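Uncharacterized protein (Pyrococcus horikoshii, PDB 1ZJJ) is an uncharacterised magnesium-binding member of the haloacid dehalogenase (HAD) superfamily that probably acts as a phosphatase. Local coordinates at residues Asp9-Arg14 with Trp206-Arg211; Asp210-Asp215 with Gly232-Glu237. All coordinates share one frame; numbering follows the deposited sequence.

Contact 1 of 2, residues Asp9-Arg14 with Trp206-Arg211; sequences DGVLYR and WMVGDR. With MG (magnesium ion), chain D.
Asp9 and Asp210 meet through a shared magnesium ion: Asp9 O, a backbone atom, and Asp210 OD1 each lie 2.3 Å from the metal. The two oxygens are 3.2 Å apart, as ligands of one cation. Asp7 and three waters complete six ligands. Metal-bound water 2 donates to Asp210 OD2 at 2.7 Å and weakly accepts from Arg211 NE; Asp210 OD2 also accepts a hydrogen bond from Val233 N. Water 1 donates to Asp9 OD1 and accepts from Arg211 NH2, bridging two groups of opposite charge that do not touch. This is the magnesium site of the HAD fold, in which the loop after strand 2-6 carries Asp7, Asp9 and Val11 in the spacing of the DxDx(T/V) motif and the parallel neighbour strand 204-209 delivers Asp210 at its C-terminal end.

Apolar packing is carried by Val11, whose two methyls divide the work. CG1, anti to the backbone N (chi1 -178°), meets Val208 CG1 at 3.9 Å, while CG2 lies 3.7 Å from Gly209 CA and 3.6 Å from Asp210 OD1. An alanine in place of Val11 would probably open a gap beside Val208 and Gly209 and leave the metal-binding carboxylate of Asp210 less firmly packed.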
ATOM      1  N   ASP B   9      -7.963 -13.503  18.683  1.00 18.79           N
ATOM      2  CA  ASP B   9      -7.084 -14.486  18.046  1.00 19.14           C
ATOM      3  C   ASP B   9      -5.702 -14.532  18.705  1.00 18.44           C
ATOM      4  O   ASP B   9      -5.036 -13.512  18.832  1.00 16.31           O
ATOM      5  CB  ASP B   9      -6.930 -14.182  16.554  1.00 20.12           C
ATOM      6  CG  ASP B   9      -6.373 -15.362  15.781  1.00 21.36           C
ATOM      7  OD1 ASP B   9      -5.897 -15.167  14.641  1.00 23.06           O
ATOM      8  OD2 ASP B   9      -6.424 -16.492  16.316  1.00 22.81           O
ATOM      9  N   GLY B  10      -5.275 -15.719  19.121  1.00 18.03           N
ATOM     10  CA  GLY B  10      -3.981 -15.848  19.769  1.00 17.49           C
ATOM     11  C   GLY B  10      -4.085 -15.654  21.273  1.00 18.58           C
ATOM     12  O   GLY B  10      -3.102 -15.801  21.995  1.00 17.63           O
ATOM     13  N   VAL B  11      -5.289 -15.335  21.742  1.00 17.23           N
ATOM     14  CA  VAL B  11      -5.539 -15.108  23.161  1.00 17.12           C
ATOM     15  C   VAL B  11      -6.662 -16.009  23.696  1.00 17.83           C
ATOM     16  O   VAL B  11      -6.464 -16.766  24.647  1.00 16.74           O
ATOM     17  CB  VAL B  11      -5.905 -13.622  23.415  1.00 15.26           C
ATOM     18  CG1 VAL B  11      -6.121 -13.367  24.909  1.00 15.63           C
ATOM     19  CG2 VAL B  11      -4.785 -12.721  22.885  1.00 18.34           C
ATOM     20  N   LEU B  12      -7.834 -15.933  23.075  1.00 16.64           N
ATOM     21  CA  LEU B  12      -8.976 -16.736  23.511  1.00 18.38           C
ATOM     22  C   LEU B  12      -9.050 -18.040  22.729  1.00 20.79           C
ATOM     23  O   LEU B  12      -9.755 -18.978  23.110  1.00 20.84           O
ATOM     24  CB  LEU B  12     -10.272 -15.943  23.327  1.00 18.38           C
ATOM     25  CG  LEU B  12     -10.351 -14.619  24.098  1.00 18.55           C
ATOM     26  CD1 LEU B  12     -11.679 -13.925  23.799  1.00 17.88           C
ATOM     27  CD2 LEU B  12     -10.213 -14.888  25.588  1.00 20.79           C
ATOM     28  N   TYR B  13      -8.322 -18.077  21.623  1.00 21.45           N
ATOM     29  CA  TYR B  13      -8.262 -19.243  20.762  1.00 22.46           C
ATOM     30  C   TYR B  13      -7.156 -18.972  19.761  1.00 23.61           C
ATOM     31  O   TYR B  13      -6.642 -17.859  19.685  1.00 23.81           O
ATOM     32  CB  TYR B  13      -9.600 -19.445  20.040  1.00 23.68           C
ATOM     33  CG  TYR B  13     -10.044 -18.254  19.215  1.00 23.59           C
ATOM     34  CD1 TYR B  13      -9.505 -18.011  17.951  1.00 23.24           C
ATOM     35  CD2 TYR B  13     -10.998 -17.362  19.707  1.00 23.99           C
ATOM     36  CE1 TYR B  13      -9.907 -16.911  17.194  1.00 23.94           C
ATOM     37  CE2 TYR B  13     -11.406 -16.258  18.964  1.00 23.74           C
ATOM     38  CZ  TYR B  13     -10.861 -16.037  17.710  1.00 25.36           C
ATOM     39  OH  TYR B  13     -11.292 -14.947  16.984  1.00 24.35           O
ATOM     40  N   ARG B  14      -6.770 -19.989  19.010  1.00 24.46           N
ATOM     41  CA  ARG B  14      -5.734 -19.809  18.016  1.00 28.49           C
ATOM     42  C   ARG B  14      -6.213 -20.450  16.723  1.00 27.01           C
ATOM     43  O   ARG B  14      -6.146 -21.664  16.553  1.00 25.94           O
ATOM     44  CB  ARG B  14      -4.415 -20.410  18.521  1.00 31.16           C
ATOM     45  CG  ARG B  14      -4.521 -21.714  19.297  1.00 36.14           C
ATOM     46  CD  ARG B  14      -3.293 -21.842  20.189  1.00 39.79           C
ATOM     47  NE  ARG B  14      -2.085 -21.355  19.520  1.00 43.80           N
ATOM     48  CZ  ARG B  14      -1.341 -22.095  18.705  1.00 45.60           C
ATOM     49  NH1 ARG B  14      -1.690 -23.350  18.472  1.00 45.93           N
ATOM     50  NH2 ARG B  14      -0.248 -21.592  18.137  1.00 47.48           N
ATOM     51  N   TRP B 206      -7.410  -3.454  32.294  1.00 21.62           N
ATOM     52  CA  TRP B 206      -6.329  -4.391  31.994  1.00 19.86           C
ATOM     53  C   TRP B 206      -6.507  -4.810  30.533  1.00 17.82           C
ATOM     54  O   TRP B 206      -7.632  -5.030  30.080  1.00 18.20           O
ATOM     55  CB  TRP B 206      -6.416  -5.649  32.854  1.00 19.45           C
ATOM     56  CG  TRP B 206      -6.044  -5.488  34.296  1.00 21.65           C
ATOM     57  CD1 TRP B 206      -5.822  -4.320  34.975  1.00 22.20           C
ATOM     58  CD2 TRP B 206      -5.906  -6.542  35.255  1.00 22.45           C
ATOM     59  NE1 TRP B 206      -5.562  -4.587  36.300  1.00 22.67           N
ATOM     60  CE2 TRP B 206      -5.609  -5.941  36.499  1.00 22.56           C
ATOM     61  CE3 TRP B 206      -6.011  -7.938  35.182  1.00 23.68           C
ATOM     62  CZ2 TRP B 206      -5.413  -6.690  37.667  1.00 23.38           C
ATOM     63  CZ3 TRP B 206      -5.818  -8.684  36.342  1.00 24.84           C
ATOM     64  CH2 TRP B 206      -5.523  -8.055  37.568  1.00 23.65           C
ATOM     65  N   MET B 207      -5.404  -4.917  29.806  1.00 17.64           N
ATOM     66  CA  MET B 207      -5.436  -5.326  28.402  1.00 16.83           C
ATOM     67  C   MET B 207      -4.643  -6.620  28.260  1.00 17.10           C
ATOM     68  O   MET B 207      -3.481  -6.689  28.652  1.00 18.11           O
ATOM     69  CB  MET B 207      -4.807  -4.249  27.518  1.00 16.85           C
ATOM     70  CG  MET B 207      -4.790  -4.573  26.028  1.00 16.63           C
ATOM     71  SD  MET B 207      -6.447  -4.610  25.321  1.00 17.87           S
ATOM     72  CE  MET B 207      -6.303  -5.992  24.153  1.00 19.54           C
ATOM     73  N   VAL B 208      -5.275  -7.645  27.706  1.00 15.15           N
ATOM     74  CA  VAL B 208      -4.614  -8.929  27.516  1.00 15.32           C
ATOM     75  C   VAL B 208      -4.513  -9.223  26.021  1.00 17.01           C
ATOM     76  O   VAL B 208      -5.534  -9.339  25.332  1.00 18.20           O
ATOM     77  CB  VAL B 208      -5.403 -10.067  28.195  1.00 15.07           C
ATOM     78  CG1 VAL B 208      -4.700 -11.384  27.966  1.00 15.45           C
ATOM     79  CG2 VAL B 208      -5.575  -9.781  29.686  1.00 14.01           C
ATOM     80  N   GLY B 209      -3.287  -9.340  25.517  1.00 17.45           N
ATOM     81  CA  GLY B 209      -3.101  -9.605  24.097  1.00 18.12           C
ATOM     82  C   GLY B 209      -1.870 -10.422  23.767  1.00 18.63           C
ATOM     83  O   GLY B 209      -1.089 -10.772  24.654  1.00 19.75           O
ATOM     84  N   ASP B 210      -1.695 -10.733  22.483  1.00 18.96           N
ATOM     85  CA  ASP B 210      -0.544 -11.516  22.038  1.00 19.00           C
ATOM     86  C   ASP B 210       0.336 -10.741  21.064  1.00 18.29           C
ATOM     87  O   ASP B 210       1.376 -11.245  20.644  1.00 18.62           O
ATOM     88  CB  ASP B 210      -0.996 -12.813  21.369  1.00 18.67           C
ATOM     89  CG  ASP B 210      -1.706 -12.562  20.063  1.00 19.10           C
ATOM     90  OD1 ASP B 210      -2.689 -11.802  20.099  1.00 14.93           O
ATOM     91  OD2 ASP B 210      -1.286 -13.108  19.020  1.00 17.70           O
ATOM     92  N   ARG B 211      -0.083  -9.532  20.693  1.00 16.90           N
ATOM     93  CA  ARG B 211       0.702  -8.705  19.774  1.00 19.43           C
ATOM     94  C   ARG B 211       1.260  -7.467  20.475  1.00 19.56           C
ATOM     95  O   ARG B 211       0.527  -6.705  21.099  1.00 19.16           O
ATOM     96  CB  ARG B 211      -0.136  -8.264  18.568  1.00 19.20           C
ATOM     97  CG  ARG B 211      -0.404  -9.365  17.541  1.00 19.90           C
ATOM     98  CD  ARG B 211      -1.280  -8.858  16.383  1.00 17.97           C
ATOM     99  NE  ARG B 211      -1.746  -9.958  15.543  1.00 16.15           N
ATOM    100  CZ  ARG B 211      -1.130 -10.383  14.441  1.00 16.65           C
ATOM    101  NH1 ARG B 211      -0.017  -9.796  14.024  1.00 15.18           N
ATOM    102  NH2 ARG B 211      -1.621 -11.412  13.762  1.00 15.31           N
TER
HETATM  103 MG    MG D1002      -4.269 -11.367  18.543  1.00 21.90          MG
HETATM  104  O   HOH W   1      -3.416 -13.620  14.908  1.00 17.95           O
HETATM  105  O   HOH W   2      -2.845 -12.069  17.082  1.00 18.11           O
HETATM  106  O   HOH W   3      -3.582  -9.332  18.468  1.00 16.78           O
HETATM  107  O   HOH W   4      -5.648 -10.928  17.095  1.00 13.22           O

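Contact 2 of 2, residues Asp210-Asp215 with Gly232-Glu237; sequences DRLDTD and GVSSLE. With MG (magnesium ion), chain D.
Ser234 faces the turn at Asp210-Leu212, where strand 204-209 of the HAD Rossmann-like core gives way to helix 212-221; its own loop follows the next parallel strand, 225-229. With chi1 at -55°, OG is anti to the carbonyl carbon and beside its own backbone N, which lets both groups donate to one acceptor, Asp210 O. The N-H bond is 3.0 Å from Ser234 N to Asp210 O and runs nearly along the C=O axis, whereas the hydroxyl, 2.7 Å from Ser234 OG to Asp210 O, arrives tilted 27° from the carbonyl plane. The hydroxyl oxygen also accepts a weak bond from Leu212 N, and the Leu212 side chain brings CG and CD1 alongside it. The serine thus bridges the last carbonyl before Arg211, the N-cap residue, and the first N-H of the helix.

The 232-237 loop also holds the Asp210 carboxylate. Val233 N donates to Asp210 OD2 at 2.8 Å, nearly straight at 166°, and Asp210 OD2 accepts it on its anti lone pair, away from the metal-bound OD1. This bond is likely to steady the rotation of the carboxylate. Gly232 CA packs 3.3 Å from the same Asp210 OD2, and a side chain at this glycine would collide with that oxygen.

Val233 turns its CG2 over the Arg211 guanidinium, 3.6 Å above the plane and over its centre, so the methyl covers one face while water 3 lies at the edge in plane. Asp215, whose OD1 is salt-bridged to Lys187, accepts from Arg211 N through the anti lone pair of OD2. That same Asp215 OD2 accepts a hydrogen bond from metal-bound water 3 at 2.7 Å.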
ATOM      1  N   ASP B 210      -1.695 -10.733  22.483  1.00 18.96           N
ATOM      2  CA  ASP B 210      -0.544 -11.516  22.038  1.00 19.00           C
ATOM      3  C   ASP B 210       0.336 -10.741  21.064  1.00 18.29           C
ATOM      4  O   ASP B 210       1.376 -11.245  20.644  1.00 18.62           O
ATOM      5  CB  ASP B 210      -0.996 -12.813  21.369  1.00 18.67           C
ATOM      6  CG  ASP B 210      -1.706 -12.562  20.063  1.00 19.10           C
ATOM      7  OD1 ASP B 210      -2.689 -11.802  20.099  1.00 14.93           O
ATOM      8  OD2 ASP B 210      -1.286 -13.108  19.020  1.00 17.70           O
ATOM      9  N   ARG B 211      -0.083  -9.532  20.693  1.00 16.90           N
ATOM     10  CA  ARG B 211       0.702  -8.705  19.774  1.00 19.43           C
ATOM     11  C   ARG B 211       1.260  -7.467  20.475  1.00 19.56           C
ATOM     12  O   ARG B 211       0.527  -6.705  21.099  1.00 19.16           O
ATOM     13  CB  ARG B 211      -0.136  -8.264  18.568  1.00 19.20           C
ATOM     14  CG  ARG B 211      -0.404  -9.365  17.541  1.00 19.90           C
ATOM     15  CD  ARG B 211      -1.280  -8.858  16.383  1.00 17.97           C
ATOM     16  NE  ARG B 211      -1.746  -9.958  15.543  1.00 16.15           N
ATOM     17  CZ  ARG B 211      -1.130 -10.383  14.441  1.00 16.65           C
ATOM     18  NH1 ARG B 211      -0.017  -9.796  14.024  1.00 15.18           N
ATOM     19  NH2 ARG B 211      -1.621 -11.412  13.762  1.00 15.31           N
ATOM     20  N   LEU B 212       2.565  -7.270  20.352  1.00 20.24           N
ATOM     21  CA  LEU B 212       3.226  -6.134  20.975  1.00 22.67           C
ATOM     22  C   LEU B 212       2.877  -4.809  20.310  1.00 23.54           C
ATOM     23  O   LEU B 212       2.584  -3.824  20.988  1.00 22.98           O
ATOM     24  CB  LEU B 212       4.743  -6.353  20.954  1.00 23.24           C
ATOM     25  CG  LEU B 212       5.258  -7.369  21.979  1.00 25.34           C
ATOM     26  CD1 LEU B 212       6.568  -7.990  21.512  1.00 23.80           C
ATOM     27  CD2 LEU B 212       5.428  -6.668  23.333  1.00 25.94           C
ATOM     28  N   ASP B 213       2.903  -4.795  18.981  1.00 23.03           N
ATOM     29  CA  ASP B 213       2.613  -3.597  18.199  1.00 24.08           C
ATOM     30  C   ASP B 213       1.188  -3.054  18.294  1.00 22.65           C
ATOM     31  O   ASP B 213       0.966  -1.877  18.026  1.00 22.97           O
ATOM     32  CB  ASP B 213       2.955  -3.855  16.736  1.00 28.71           C
ATOM     33  CG  ASP B 213       2.156  -4.995  16.154  1.00 31.78           C
ATOM     34  OD1 ASP B 213       1.014  -4.758  15.717  1.00 35.62           O
ATOM     35  OD2 ASP B 213       2.665  -6.135  16.152  1.00 37.28           O
ATOM     36  N   THR B 214       0.216  -3.890  18.653  1.00 20.29           N
ATOM     37  CA  THR B 214      -1.153  -3.398  18.782  1.00 19.16           C
ATOM     38  C   THR B 214      -1.663  -3.510  20.217  1.00 19.33           C
ATOM     39  O   THR B 214      -1.918  -2.501  20.875  1.00 20.07           O
ATOM     40  CB  THR B 214      -2.135  -4.153  17.852  1.00 20.86           C
ATOM     41  OG1 THR B 214      -2.025  -5.562  18.074  1.00 20.28           O
ATOM     42  CG2 THR B 214      -1.844  -3.837  16.400  1.00 21.41           C
ATOM     43  N   ASP B 215      -1.790  -4.741  20.704  1.00 18.19           N
ATOM     44  CA  ASP B 215      -2.288  -4.974  22.054  1.00 16.99           C
ATOM     45  C   ASP B 215      -1.474  -4.307  23.163  1.00 15.81           C
ATOM     46  O   ASP B 215      -2.003  -3.504  23.931  1.00 17.73           O
ATOM     47  CB  ASP B 215      -2.381  -6.478  22.315  1.00 13.26           C
ATOM     48  CG  ASP B 215      -3.297  -7.175  21.336  1.00 13.72           C
ATOM     49  OD1 ASP B 215      -4.398  -6.646  21.082  1.00 14.24           O
ATOM     50  OD2 ASP B 215      -2.923  -8.246  20.826  1.00 13.90           O
ATOM     51  N   GLY B 232       0.022 -16.688  21.347  1.00 22.60           N
ATOM     52  CA  GLY B 232      -0.148 -16.056  20.052  1.00 21.62           C
ATOM     53  C   GLY B 232       1.080 -15.762  19.213  1.00 22.88           C
ATOM     54  O   GLY B 232       1.980 -16.592  19.087  1.00 24.34           O
ATOM     55  N   VAL B 233       1.106 -14.558  18.646  1.00 22.52           N
ATOM     56  CA  VAL B 233       2.177 -14.111  17.761  1.00 23.84           C
ATOM     57  C   VAL B 233       3.516 -13.757  18.411  1.00 24.48           C
ATOM     58  O   VAL B 233       4.570 -14.068  17.863  1.00 24.19           O
ATOM     59  CB  VAL B 233       1.706 -12.889  16.917  1.00 23.33           C
ATOM     60  CG1 VAL B 233       2.831 -12.405  16.014  1.00 25.59           C
ATOM     61  CG2 VAL B 233       0.502 -13.272  16.081  1.00 21.74           C
ATOM     62  N   SER B 234       3.474 -13.123  19.576  1.00 23.90           N
ATOM     63  CA  SER B 234       4.693 -12.704  20.258  1.00 26.28           C
ATOM     64  C   SER B 234       5.336 -13.710  21.211  1.00 27.88           C
ATOM     65  O   SER B 234       4.681 -14.612  21.730  1.00 29.53           O
ATOM     66  CB  SER B 234       4.421 -11.409  21.018  1.00 23.16           C
ATOM     67  OG  SER B 234       3.901 -10.417  20.156  1.00 23.57           O
ATOM     68  N   SER B 235       6.633 -13.525  21.437  1.00 30.39           N
ATOM     69  CA  SER B 235       7.413 -14.375  22.333  1.00 31.77           C
ATOM     70  C   SER B 235       8.202 -13.485  23.288  1.00 31.21           C
ATOM     71  O   SER B 235       8.325 -12.286  23.060  1.00 30.20           O
ATOM     72  CB  SER B 235       8.382 -15.240  21.529  1.00 32.27           C
ATOM     73  OG  SER B 235       9.274 -14.426  20.786  1.00 34.89           O
ATOM     74  N   LEU B 236       8.747 -14.069  24.350  1.00 33.85           N
ATOM     75  CA  LEU B 236       9.515 -13.289  25.326  1.00 35.62           C
ATOM     76  C   LEU B 236      10.593 -12.457  24.624  1.00 36.11           C
ATOM     77  O   LEU B 236      10.865 -11.299  24.999  1.00 36.78           O
ATOM     78  CB  LEU B 236      10.182 -14.217  26.333  1.00 36.07           C
ATOM     79  CG  LEU B 236       9.604 -14.424  27.744  1.00 38.40           C
ATOM     80  CD1 LEU B 236       9.641 -13.111  28.525  1.00 38.39           C
ATOM     81  CD2 LEU B 236       8.184 -14.973  27.682  1.00 38.97           C
ATOM     82  N   GLU B 237      11.209 -13.076  23.614  1.00 36.92           N
ATOM     83  CA  GLU B 237      12.253 -12.431  22.811  1.00 38.03           C
ATOM     84  C   GLU B 237      11.832 -11.180  22.081  1.00 37.07           C
ATOM     85  O   GLU B 237      12.588 -10.216  22.012  1.00 36.69           O
ATOM     86  CB  GLU B 237      12.848 -13.389  21.768  1.00 39.73           C
ATOM     87  CG  GLU B 237      13.271 -14.716  22.280  1.00 44.78           C
ATOM     88  CD  GLU B 237      12.227 -15.766  22.051  1.00 47.75           C
ATOM     89  OE1 GLU B 237      11.253 -15.801  22.826  1.00 46.78           O
ATOM     90  OE2 GLU B 237      12.378 -16.544  21.081  1.00 48.96           O
TER
HETATM   91 MG    MG D1002      -4.269 -11.367  18.543  1.00 21.90          MG
HETATM   92  O   HOH W   2      -2.845 -12.069  17.082  1.00 18.11           O
HETATM   93  O   HOH W   3      -3.582  -9.332  18.468  1.00 16.78           O
HETATM   94  O   HOH W   4      -5.648 -10.928  17.095  1.00 13.22           O

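Contacts 1 and 2 share Asp210 and Arg211, and their centres are 9 Å apart. They approach the magnesium ion from different parts of the chain: 9-14 brings a first-shell ligand, whereas 232-237 belongs to the second shell, reaching the metal through Asp210. In that carboxylate OD1 binds the metal, while OD2 takes the N-H of Val233 and also metal-bound water 2. Asp215 joins the contacts further, with its OD2 packed 3.5 Å from Gly209 CA and 4.1 Å from the magnesium ion. The three metal-bound waters, 2, 3 and 4, lie at both contacts. The probable phosphatase site sits where strand 204-209 ends and helix 212-221 begins.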